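Local coordinates for protein methyltransferase 1 (Methanosarcina barkeri, PDB 2I2X) that transfers the methyl group of methanol to the cob(I)amide of its partner corrinoid protein, a zinc-dependent first step in making methane from methanol, at residues H240-I245 with T419-D424; Q366-A371 with N402-G407; A396-C401 with A427-L432. All coordinates share one frame; numbering follows the deposited sequence.

Contact 1: H240-I245 with T419-D424; sequences HTIAVI and TKALAD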
ATOM      1  N   HIS A 240      -3.412  12.291  24.127  1.00  8.92           N
ATOM      2  CA  HIS A 240      -2.181  11.742  23.650  1.00  8.15           C
ATOM      3  C   HIS A 240      -1.131  11.717  24.742  1.00  7.80           C
ATOM      4  O   HIS A 240      -0.271  10.810  24.773  1.00  8.12           O
ATOM      5  CB  HIS A 240      -1.761  12.463  22.375  1.00  8.41           C
ATOM      6  CG  HIS A 240      -2.620  12.110  21.190  1.00  8.91           C
ATOM      7  ND1 HIS A 240      -2.230  12.335  19.884  1.00 10.49           N
ATOM      8  CD2 HIS A 240      -3.844  11.530  21.119  1.00  7.93           C
ATOM      9  CE1 HIS A 240      -3.181  11.917  19.062  1.00  8.97           C
ATOM     10  NE2 HIS A 240      -4.173  11.433  19.787  1.00  9.60           N
ATOM     11  N   THR A 241      -1.239  12.654  25.680  1.00  6.99           N
ATOM     12  CA  THR A 241      -0.348  12.678  26.824  1.00  6.62           C
ATOM     13  C   THR A 241      -0.568  11.489  27.768  1.00  7.24           C
ATOM     14  O   THR A 241       0.299  11.220  28.576  1.00  7.96           O
ATOM     15  CB  THR A 241      -0.427  13.983  27.609  1.00  6.55           C
ATOM     16  OG1 THR A 241      -1.793  14.364  27.775  1.00  6.00           O
ATOM     17  CG2 THR A 241       0.317  15.103  26.887  1.00  5.84           C
ATOM     18  N   ILE A 242      -1.693  10.768  27.655  1.00  6.84           N
ATOM     19  CA  ILE A 242      -1.889   9.535  28.430  1.00  6.49           C
ATOM     20  C   ILE A 242      -1.435   8.290  27.636  1.00  6.47           C
ATOM     21  O   ILE A 242      -0.945   7.291  28.207  1.00  5.68           O
ATOM     22  CB  ILE A 242      -3.365   9.389  28.964  1.00  6.89           C
ATOM     23  CG1 ILE A 242      -3.672  10.463  30.023  1.00  7.21           C
ATOM     24  CG2 ILE A 242      -3.589   8.020  29.586  1.00  6.45           C
ATOM     25  CD1 ILE A 242      -5.166  10.694  30.246  1.00  7.11           C
ATOM     26  N   ALA A 243      -1.586   8.355  26.316  1.00  5.89           N
ATOM     27  CA  ALA A 243      -1.078   7.309  25.445  1.00  6.36           C
ATOM     28  C   ALA A 243       0.453   7.132  25.590  1.00  6.50           C
ATOM     29  O   ALA A 243       0.962   6.015  25.675  1.00  6.18           O
ATOM     30  CB  ALA A 243      -1.457   7.619  23.987  1.00  7.18           C
ATOM     31  N   VAL A 244       1.180   8.238  25.610  1.00  6.39           N
ATOM     32  CA  VAL A 244       2.620   8.158  25.729  1.00  7.31           C
ATOM     33  C   VAL A 244       3.040   7.585  27.099  1.00  8.29           C
ATOM     34  O   VAL A 244       4.007   6.816  27.178  1.00  7.97           O
ATOM     35  CB  VAL A 244       3.324   9.517  25.397  1.00  7.16           C
ATOM     36  CG1 VAL A 244       2.978  10.616  26.406  1.00  7.67           C
ATOM     37  CG2 VAL A 244       4.799   9.334  25.311  1.00  6.50           C
ATOM     38  N   ILE A 245       2.300   7.929  28.167  1.00  8.94           N
ATOM     39  CA  ILE A 245       2.578   7.344  29.475  1.00  8.66           C
ATOM     40  C   ILE A 245       2.431   5.828  29.392  1.00  8.81           C
ATOM     41  O   ILE A 245       3.352   5.088  29.778  1.00  9.64           O
ATOM     42  CB  ILE A 245       1.701   7.937  30.566  1.00  9.15           C
ATOM     43  CG1 ILE A 245       2.049   9.414  30.776  1.00  9.31           C
ATOM     44  CG2 ILE A 245       1.907   7.191  31.893  1.00  9.27           C
ATOM     45  CD1 ILE A 245       1.051  10.138  31.626  1.00  9.43           C
ATOM     46  N   THR A 419      -2.224  19.149  28.177  1.00 12.88           N
ATOM     47  CA  THR A 419      -1.326  19.644  29.211  1.00 13.26           C
ATOM     48  C   THR A 419      -1.855  19.308  30.618  1.00 13.34           C
ATOM     49  O   THR A 419      -1.105  18.807  31.475  1.00 12.52           O
ATOM     50  CB  THR A 419      -1.104  21.164  29.040  1.00 13.74           C
ATOM     51  OG1 THR A 419      -0.479  21.394  27.756  1.00 17.16           O
ATOM     52  CG2 THR A 419      -0.231  21.756  30.158  1.00 10.22           C
ATOM     53  N   LYS A 420      -3.148  19.557  30.809  1.00 12.60           N
ATOM     54  CA  LYS A 420      -3.824  19.290  32.039  1.00 13.32           C
ATOM     55  C   LYS A 420      -3.804  17.791  32.352  1.00 13.51           C
ATOM     56  O   LYS A 420      -3.559  17.396  33.512  1.00 14.05           O
ATOM     57  CB  LYS A 420      -5.258  19.825  31.949  1.00 13.81           C
ATOM     58  CG  LYS A 420      -6.076  19.703  33.203  1.00 16.19           C
ATOM     59  CD  LYS A 420      -5.757  20.860  34.167  1.00 22.89           C
ATOM     60  CE  LYS A 420      -6.627  20.801  35.409  1.00 23.53           C
ATOM     61  NZ  LYS A 420      -6.613  19.411  35.945  1.00 26.78           N
ATOM     62  N   ALA A 421      -4.061  16.966  31.332  1.00 12.31           N
ATOM     63  CA  ALA A 421      -4.112  15.527  31.494  1.00 11.49           C
ATOM     64  C   ALA A 421      -2.727  14.937  31.849  1.00 12.41           C
ATOM     65  O   ALA A 421      -2.613  14.096  32.775  1.00 12.35           O
ATOM     66  CB  ALA A 421      -4.749  14.849  30.286  1.00 10.22           C
ATOM     67  N   LEU A 422      -1.676  15.397  31.169  1.00 12.83           N
ATOM     68  CA  LEU A 422      -0.302  15.096  31.614  1.00 13.89           C
ATOM     69  C   LEU A 422      -0.103  15.451  33.093  1.00 14.33           C
ATOM     70  O   LEU A 422       0.345  14.618  33.853  1.00 15.43           O
ATOM     71  CB  LEU A 422       0.756  15.831  30.771  1.00 13.28           C
ATOM     72  CG  LEU A 422       2.217  15.473  31.070  1.00 13.70           C
ATOM     73  CD1 LEU A 422       2.601  14.020  30.678  1.00 14.48           C
ATOM     74  CD2 LEU A 422       3.128  16.404  30.346  1.00 15.96           C
ATOM     75  N   ALA A 423      -0.455  16.678  33.488  1.00 14.63           N
ATOM     76  CA  ALA A 423      -0.295  17.164  34.872  1.00 14.98           C
ATOM     77  C   ALA A 423      -1.075  16.344  35.913  1.00 15.30           C
ATOM     78  O   ALA A 423      -0.567  16.067  36.995  1.00 15.66           O
ATOM     79  CB  ALA A 423      -0.680  18.640  34.966  1.00 14.29           C
ATOM     80  N   ASP A 424      -2.303  15.969  35.580  1.00 15.33           N
ATOM     81  CA  ASP A 424      -3.089  15.101  36.437  1.00 15.93           C
ATOM     82  C   ASP A 424      -2.402  13.751  36.579  1.00 15.73           C
ATOM     83  O   ASP A 424      -2.301  13.230  37.705  1.00 16.40           O
ATOM     84  CB  ASP A 424      -4.518  14.927  35.894  1.00 16.31           C
ATOM     85  CG  ASP A 424      -5.365  16.216  35.995  1.00 17.85           C
ATOM     86  OD1 ASP A 424      -4.900  17.256  36.537  1.00 17.62           O
ATOM     87  OD2 ASP A 424      -6.528  16.185  35.529  1.00 21.53           O
TER
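This is a buried helix-helix packing contact in MtaB, a protein that combines a TIM barrel with a helix bundle. Helix 240-259, which lies in the chain between the parallel strands 213-216 and 285-287, meets the much later helix 416-430. The two short axes approach to 8.6 Å with their N-to-C directions 40° apart. Thr241 and Leu422 mark the closest point: their CA atoms are only 5.4 Å apart, and their side chains cross at about a right angle, Thr241 CB lying 3.8 Å from Leu422 CB. The threonine has OG1 in the crowded position between its backbone N and carbonyl carbon (chi1 44°). This turns the hydroxyl toward helix 416-430, where it donates a hydrogen bond to the backbone O of Glu418. A beta-branched residue with a hydroxyl suits the place, because the methyl can pack against apolar carbon while the polar atom is paid for by a carbonyl of the opposing helix. Ala421, with only a methyl to fit, lets the helices come close; its CB also rests on the loop residue Ala239. Leu422 holds CG anti to its backbone N (chi1 -174°), and beyond this contact it packs on Cys401 and Ile404 of helix 389-409. Two isoleucines, extended along chi2, add apolar contacts: Ile242 CD1 stands 4.2 Å from Ala421 CB, and Ile245 CD1 reaches to 4.3 Å from Leu422 CD1.

Contact 2: Q366-A371 with N402-G407; sequences QAYMLA and NIIEEG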
ATOM      1  N   GLN A 366       3.528  11.387  21.818  1.00  5.23           N
ATOM      2  CA  GLN A 366       3.835   9.959  21.600  1.00  5.91           C
ATOM      3  C   GLN A 366       5.122   9.779  20.794  1.00  6.05           C
ATOM      4  O   GLN A 366       5.832   8.785  20.948  1.00  5.74           O
ATOM      5  CB  GLN A 366       2.685   9.246  20.897  1.00  5.69           C
ATOM      6  CG  GLN A 366       1.426   9.192  21.733  1.00  7.69           C
ATOM      7  CD  GLN A 366       0.283   8.494  21.024  1.00 10.15           C
ATOM      8  OE1 GLN A 366       0.175   7.263  21.060  1.00 10.70           O
ATOM      9  NE2 GLN A 366      -0.603   9.275  20.413  1.00  6.79           N
ATOM     10  N   ALA A 367       5.437  10.757  19.951  1.00  5.99           N
ATOM     11  CA  ALA A 367       6.605  10.657  19.115  1.00  6.45           C
ATOM     12  C   ALA A 367       7.799  11.255  19.860  1.00  7.53           C
ATOM     13  O   ALA A 367       8.894  10.639  19.919  1.00  7.44           O
ATOM     14  CB  ALA A 367       6.355  11.351  17.808  1.00  5.65           C
ATOM     15  N   TYR A 368       7.578  12.436  20.446  1.00  7.37           N
ATOM     16  CA  TYR A 368       8.597  13.113  21.225  1.00  8.20           C
ATOM     17  C   TYR A 368       9.369  12.191  22.187  1.00  8.97           C
ATOM     18  O   TYR A 368      10.603  12.204  22.213  1.00  9.42           O
ATOM     19  CB  TYR A 368       7.978  14.283  22.011  1.00  8.35           C
ATOM     20  CG  TYR A 368       9.030  15.200  22.581  1.00  7.85           C
ATOM     21  CD1 TYR A 368       9.532  16.263  21.819  1.00  6.26           C
ATOM     22  CD2 TYR A 368       9.555  14.989  23.861  1.00  6.96           C
ATOM     23  CE1 TYR A 368      10.529  17.087  22.293  1.00  6.08           C
ATOM     24  CE2 TYR A 368      10.564  15.842  24.364  1.00  7.57           C
ATOM     25  CZ  TYR A 368      11.041  16.878  23.562  1.00  6.71           C
ATOM     26  OH  TYR A 368      12.010  17.721  24.017  1.00  6.69           O
ATOM     27  N   MET A 369       8.641  11.411  22.986  1.00  9.54           N
ATOM     28  CA  MET A 369       9.245  10.497  23.954  1.00  9.90           C
ATOM     29  C   MET A 369      10.017   9.380  23.266  1.00 10.05           C
ATOM     30  O   MET A 369      11.014   8.891  23.782  1.00 10.82           O
ATOM     31  CB  MET A 369       8.160   9.905  24.860  1.00  9.70           C
ATOM     32  CG  MET A 369       8.678   9.054  26.046  1.00 11.95           C
ATOM     33  SD  MET A 369       8.927   7.288  25.653  1.00 17.44           S
ATOM     34  CE  MET A 369       7.276   6.666  25.866  1.00 10.29           C
ATOM     35  N   LEU A 370       9.567   8.971  22.095  1.00  9.75           N
ATOM     36  CA  LEU A 370      10.150   7.813  21.450  1.00  9.46           C
ATOM     37  C   LEU A 370      11.410   8.166  20.679  1.00  9.47           C
ATOM     38  O   LEU A 370      12.134   7.271  20.233  1.00  9.28           O
ATOM     39  CB  LEU A 370       9.114   7.172  20.531  1.00 10.07           C
ATOM     40  CG  LEU A 370       8.502   5.824  20.932  1.00  9.32           C
ATOM     41  CD1 LEU A 370       8.721   5.490  22.347  1.00 11.19           C
ATOM     42  CD2 LEU A 370       7.074   5.752  20.564  1.00  7.12           C
ATOM     43  N   ALA A 371      11.677   9.467  20.530  1.00  9.44           N
ATOM     44  CA  ALA A 371      12.934   9.953  19.926  1.00  9.26           C
ATOM     45  C   ALA A 371      14.160   9.374  20.672  1.00  8.88           C
ATOM     46  O   ALA A 371      14.207   9.388  21.888  1.00  9.16           O
ATOM     47  CB  ALA A 371      12.963  11.459  19.920  1.00  9.02           C
ATOM     48  N   ASN A 402       8.269  14.014  32.830  1.00 10.18           N
ATOM     49  CA  ASN A 402       9.343  15.014  32.823  1.00 10.57           C
ATOM     50  C   ASN A 402       9.767  15.381  31.416  1.00 10.48           C
ATOM     51  O   ASN A 402       9.902  16.566  31.086  1.00 10.09           O
ATOM     52  CB  ASN A 402      10.555  14.537  33.621  1.00 10.48           C
ATOM     53  CG  ASN A 402      10.254  14.404  35.117  1.00 12.52           C
ATOM     54  OD1 ASN A 402       9.344  15.067  35.657  1.00 11.84           O
ATOM     55  ND2 ASN A 402      11.020  13.545  35.791  1.00 11.83           N
ATOM     56  N   ILE A 403       9.951  14.351  30.591  1.00 10.40           N
ATOM     57  CA  ILE A 403      10.381  14.529  29.226  1.00 10.44           C
ATOM     58  C   ILE A 403       9.395  15.354  28.417  1.00 10.52           C
ATOM     59  O   ILE A 403       9.807  16.335  27.795  1.00  9.84           O
ATOM     60  CB  ILE A 403      10.710  13.188  28.540  1.00 10.76           C
ATOM     61  CG1 ILE A 403      12.017  12.651  29.132  1.00  9.64           C
ATOM     62  CG2 ILE A 403      10.822  13.395  27.003  1.00  8.96           C
ATOM     63  CD1 ILE A 403      12.229  11.203  28.936  1.00 11.34           C
ATOM     64  N   ILE A 404       8.108  14.990  28.460  1.00 11.14           N
ATOM     65  CA  ILE A 404       7.067  15.733  27.719  1.00 12.05           C
ATOM     66  C   ILE A 404       6.991  17.183  28.223  1.00 13.14           C
ATOM     67  O   ILE A 404       6.840  18.111  27.436  1.00 14.01           O
ATOM     68  CB  ILE A 404       5.657  15.059  27.815  1.00 11.91           C
ATOM     69  CG1 ILE A 404       5.655  13.609  27.321  1.00 11.46           C
ATOM     70  CG2 ILE A 404       4.574  15.909  27.113  1.00 12.35           C
ATOM     71  CD1 ILE A 404       6.295  13.399  25.939  1.00 10.41           C
ATOM     72  N   GLU A 405       7.120  17.374  29.529  1.00 13.94           N
ATOM     73  CA  GLU A 405       7.096  18.708  30.122  1.00 15.52           C
ATOM     74  C   GLU A 405       8.224  19.577  29.608  1.00 15.55           C
ATOM     75  O   GLU A 405       8.002  20.758  29.302  1.00 15.62           O
ATOM     76  CB  GLU A 405       7.152  18.645  31.666  1.00 15.58           C
ATOM     77  CG  GLU A 405       5.804  18.624  32.318  1.00 18.17           C
ATOM     78  CD  GLU A 405       5.794  18.184  33.805  1.00 24.85           C
ATOM     79  OE1 GLU A 405       4.699  17.809  34.274  1.00 29.69           O
ATOM     80  OE2 GLU A 405       6.821  18.202  34.515  1.00 26.07           O
ATOM     81  N   GLU A 406       9.432  19.014  29.532  1.00 15.54           N
ATOM     82  CA  GLU A 406      10.565  19.786  29.032  1.00 16.35           C
ATOM     83  C   GLU A 406      10.299  20.109  27.568  1.00 16.37           C
ATOM     84  O   GLU A 406      10.506  21.244  27.130  1.00 17.03           O
ATOM     85  CB  GLU A 406      11.896  19.046  29.201  1.00 16.13           C
ATOM     86  CG  GLU A 406      12.330  18.918  30.652  1.00 18.70           C
ATOM     87  CD  GLU A 406      13.455  17.894  30.851  1.00 22.62           C
ATOM     88  OE1 GLU A 406      14.263  17.672  29.892  1.00 23.86           O
ATOM     89  OE2 GLU A 406      13.527  17.323  31.969  1.00 20.88           O
ATOM     90  N   GLY A 407       9.791  19.115  26.839  1.00 15.97           N
ATOM     91  CA  GLY A 407       9.378  19.294  25.454  1.00 15.36           C
ATOM     92  C   GLY A 407       8.403  20.437  25.374  1.00 14.77           C
ATOM     93  O   GLY A 407       8.605  21.362  24.603  1.00 14.16           O
TER
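The backbone of 366-371 leaves the short helix 365-368 as it passes helix 389-409, coming nearest at Met369 and Ile403, whose CA atoms are 6.7 Å apart. Tyr368 bridges the gap, with CG anti to its backbone N (chi1 -167°) so that the ring extends to the helix. Ile403 CG2 lies in the ring plane at its edge, 3.6 Å from Tyr368 CE2. Farther along, the phenol end comes up against the backbone of Gly407, with Tyr368 OH 3.4 Å from Gly407 CA. Glycine suits this place because a beta carbon would sit only 2.9 Å from Tyr368 CE2, a clash. Ile404 CB points away, yet its bent chain brings CD1 back to 4.1 Å from Met369 CB, and the same methyl also touches the tyrosine ring. An alanine in place of Tyr368 would take away the ring, and with it the cation-pi partner of Arg361, and would probably loosen the packing on Ile403 and Gly407. Around the contact, Ile403 also packs on helix 372-383, Ile404 on Leu422 of helix 416-430, and Met369 on Val244 and Arg247 of helix 240-259, so the contact sits among helices 240-259, 372-383 and 416-430.

Contact 3: A396-C401 with A427-L432; sequences AAIECC and AALEAL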
ATOM      1  N   ALA A 396       9.757   5.077  34.817  1.00 11.62           N
ATOM      2  CA  ALA A 396       9.650   5.321  33.397  1.00 11.68           C
ATOM      3  C   ALA A 396       8.484   6.255  33.149  1.00 11.89           C
ATOM      4  O   ALA A 396       8.606   7.235  32.405  1.00 13.92           O
ATOM      5  CB  ALA A 396       9.489   3.995  32.621  1.00 10.81           C
ATOM      6  N   ALA A 397       7.362   5.965  33.783  1.00 11.16           N
ATOM      7  CA  ALA A 397       6.165   6.778  33.675  1.00 10.62           C
ATOM      8  C   ALA A 397       6.412   8.221  34.111  1.00 10.50           C
ATOM      9  O   ALA A 397       5.942   9.158  33.459  1.00 10.97           O
ATOM     10  CB  ALA A 397       5.045   6.143  34.526  1.00 10.48           C
ATOM     11  N   ILE A 398       7.158   8.405  35.205  1.00 10.00           N
ATOM     12  CA  ILE A 398       7.416   9.756  35.736  1.00  9.10           C
ATOM     13  C   ILE A 398       8.456  10.477  34.891  1.00  9.06           C
ATOM     14  O   ILE A 398       8.356  11.687  34.673  1.00  7.88           O
ATOM     15  CB  ILE A 398       7.821   9.744  37.247  1.00  8.81           C
ATOM     16  CG1 ILE A 398       6.595   9.403  38.113  1.00  8.21           C
ATOM     17  CG2 ILE A 398       8.416  11.104  37.672  1.00  6.57           C
ATOM     18  CD1 ILE A 398       6.946   8.994  39.571  1.00  6.25           C
ATOM     19  N   GLU A 399       9.462   9.724  34.444  1.00  9.29           N
ATOM     20  CA  GLU A 399      10.483  10.255  33.561  1.00 10.27           C
ATOM     21  C   GLU A 399       9.848  10.705  32.241  1.00 10.44           C
ATOM     22  O   GLU A 399      10.234  11.731  31.662  1.00 10.05           O
ATOM     23  CB  GLU A 399      11.552   9.206  33.283  1.00 10.40           C
ATOM     24  CG  GLU A 399      12.810   9.773  32.657  1.00 12.50           C
ATOM     25  CD  GLU A 399      13.686  10.537  33.634  1.00 15.77           C
ATOM     26  OE1 GLU A 399      13.609  10.282  34.867  1.00 17.09           O
ATOM     27  OE2 GLU A 399      14.466  11.392  33.157  1.00 17.80           O
ATOM     28  N   CYS A 400       8.875   9.930  31.783  1.00 10.27           N
ATOM     29  CA  CYS A 400       8.138  10.276  30.587  1.00 11.04           C
ATOM     30  C   CYS A 400       7.469  11.644  30.760  1.00 10.73           C
ATOM     31  O   CYS A 400       7.607  12.523  29.890  1.00 11.18           O
ATOM     32  CB  CYS A 400       7.108   9.175  30.250  1.00 11.42           C
ATOM     33  SG  CYS A 400       5.935   9.599  28.907  1.00 10.55           S
ATOM     34  N   CYS A 401       6.738  11.805  31.859  1.00 10.06           N
ATOM     35  CA  CYS A 401       6.102  13.091  32.219  1.00 10.33           C
ATOM     36  C   CYS A 401       7.098  14.243  32.222  1.00 10.69           C
ATOM     37  O   CYS A 401       6.805  15.325  31.655  1.00 11.23           O
ATOM     38  CB  CYS A 401       5.384  13.023  33.574  1.00  9.52           C
ATOM     39  SG  CYS A 401       3.952  11.903  33.615  1.00 10.38           S
ATOM     40  N   ALA A 427       0.814  13.938  38.814  1.00 14.37           N
ATOM     41  CA  ALA A 427       0.459  14.028  40.236  1.00 14.65           C
ATOM     42  C   ALA A 427      -0.013  12.677  40.787  1.00 14.80           C
ATOM     43  O   ALA A 427       0.363  12.307  41.898  1.00 14.74           O
ATOM     44  CB  ALA A 427      -0.571  15.152  40.501  1.00 13.52           C
ATOM     45  N   ALA A 428      -0.807  11.942  40.002  1.00 15.17           N
ATOM     46  CA  ALA A 428      -1.277  10.604  40.410  1.00 15.21           C
ATOM     47  C   ALA A 428      -0.144   9.611  40.532  1.00 15.68           C
ATOM     48  O   ALA A 428      -0.156   8.781  41.436  1.00 17.41           O
ATOM     49  CB  ALA A 428      -2.335  10.065  39.456  1.00 14.47           C
ATOM     50  N   LEU A 429       0.843   9.684  39.641  1.00 16.00           N
ATOM     51  CA  LEU A 429       1.999   8.788  39.725  1.00 16.05           C
ATOM     52  C   LEU A 429       2.889   9.160  40.895  1.00 16.65           C
ATOM     53  O   LEU A 429       3.510   8.284  41.513  1.00 16.34           O
ATOM     54  CB  LEU A 429       2.832   8.799  38.445  1.00 15.56           C
ATOM     55  CG  LEU A 429       2.212   8.223  37.167  1.00 15.21           C
ATOM     56  CD1 LEU A 429       2.866   8.898  35.957  1.00 13.21           C
ATOM     57  CD2 LEU A 429       2.376   6.713  37.138  1.00 12.82           C
ATOM     58  N   GLU A 430       2.950  10.456  41.193  1.00 17.00           N
ATOM     59  CA  GLU A 430       3.837  10.921  42.237  1.00 17.85           C
ATOM     60  C   GLU A 430       3.257  10.657  43.635  1.00 17.80           C
ATOM     61  O   GLU A 430       3.994  10.626  44.605  1.00 17.58           O
ATOM     62  CB  GLU A 430       4.246  12.384  42.013  1.00 18.07           C
ATOM     63  CG  GLU A 430       5.200  12.530  40.822  1.00 21.40           C
ATOM     64  CD  GLU A 430       5.794  13.915  40.637  1.00 25.58           C
ATOM     65  OE1 GLU A 430       7.012  14.000  40.370  1.00 29.41           O
ATOM     66  OE2 GLU A 430       5.059  14.917  40.716  1.00 27.13           O
ATOM     67  N   ALA A 431       1.949  10.424  43.721  1.00 17.81           N
ATOM     68  CA  ALA A 431       1.295  10.165  45.016  1.00 18.02           C
ATOM     69  C   ALA A 431       1.409   8.702  45.427  1.00 18.20           C
ATOM     70  O   ALA A 431       1.094   8.374  46.558  1.00 18.89           O
ATOM     71  CB  ALA A 431      -0.192  10.599  44.988  1.00 17.41           C
ATOM     72  N   LEU A 432       1.857   7.835  44.513  1.00 17.96           N
ATOM     73  CA  LEU A 432       1.969   6.410  44.789  1.00 17.96           C
ATOM     74  C   LEU A 432       3.122   6.121  45.742  1.00 18.16           C
ATOM     75  O   LEU A 432       4.064   6.899  45.818  1.00 18.51           O
ATOM     76  CB  LEU A 432       2.129   5.611  43.494  1.00 17.57           C
ATOM     77  CG  LEU A 432       0.911   5.639  42.562  1.00 18.17           C
ATOM     78  CD1 LEU A 432       1.250   5.104  41.123  1.00 16.46           C
ATOM     79  CD2 LEU A 432      -0.323   4.946  43.187  1.00 14.52           C
TER
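Leu429 and Ile398 both carry the leading carbon of their chains anti to their own carbonyl carbon, beside the backbone N (chi1 -67° for Leu429 and -72° for Ile398), and these torsions send the two side chains past each other in opposite directions. Ile398 CG1 thereby lies 3.8 Å from Leu429 CB, flank against flank. The fork of the leucine presses on helix 389-409: both of its methyls, CD1 and CD2, touch the single methyl of Ala397, with Leu429 CD2 at 3.8 Å from Ala397 CB. Alanine is apt here, since a small knob fits between the branches of the leucine. One turn on, Cys401 has SG beside its backbone N, where the sulphur, Cys401 SG, meets Leu429 CD1 at 4.0 Å. Leu429 also packs on Ile181 of helix 181-210, so it joins three helices. At the outer margin the aliphatic stem of the exposed Glu430 leans on the isoleucine, Glu430 CG being 4.1 Å from Ile398 CD1, while the carboxylate has Lys426 as a long, weak ion-pair partner. The chain runs back on itself between the two helices, which pass each other in broadly opposite directions. The chemistry is that of hydrocarbon and thiol packing, with the glutamate at the solvent-facing margin; the join probably rests on shape and on the exclusion of water, since no directed bond runs between the segments.

Along the chain the segments come in the order 240-245, 366-371, 396-401, 402-407, 419-424 and 427-432, so contact 2 falls wholly between the halves of contact 1, whereas contact 3 interleaves with both. The centre of contact 1 lies about 11 Å from the centre of each of the others, which are themselves about 14 Å apart. Contacts 2 and 3 share helix 389-409; contacts 1 and 3 share helix 416-430, its sequence successor. Cys400 touches Val244 and Met369, linking all three. Together they knit helix 240-259, which lies between barrel strands in sequence, to helices 389-409 and 416-430 of the C-terminal part, as packing away from the metal and corrinoid sites.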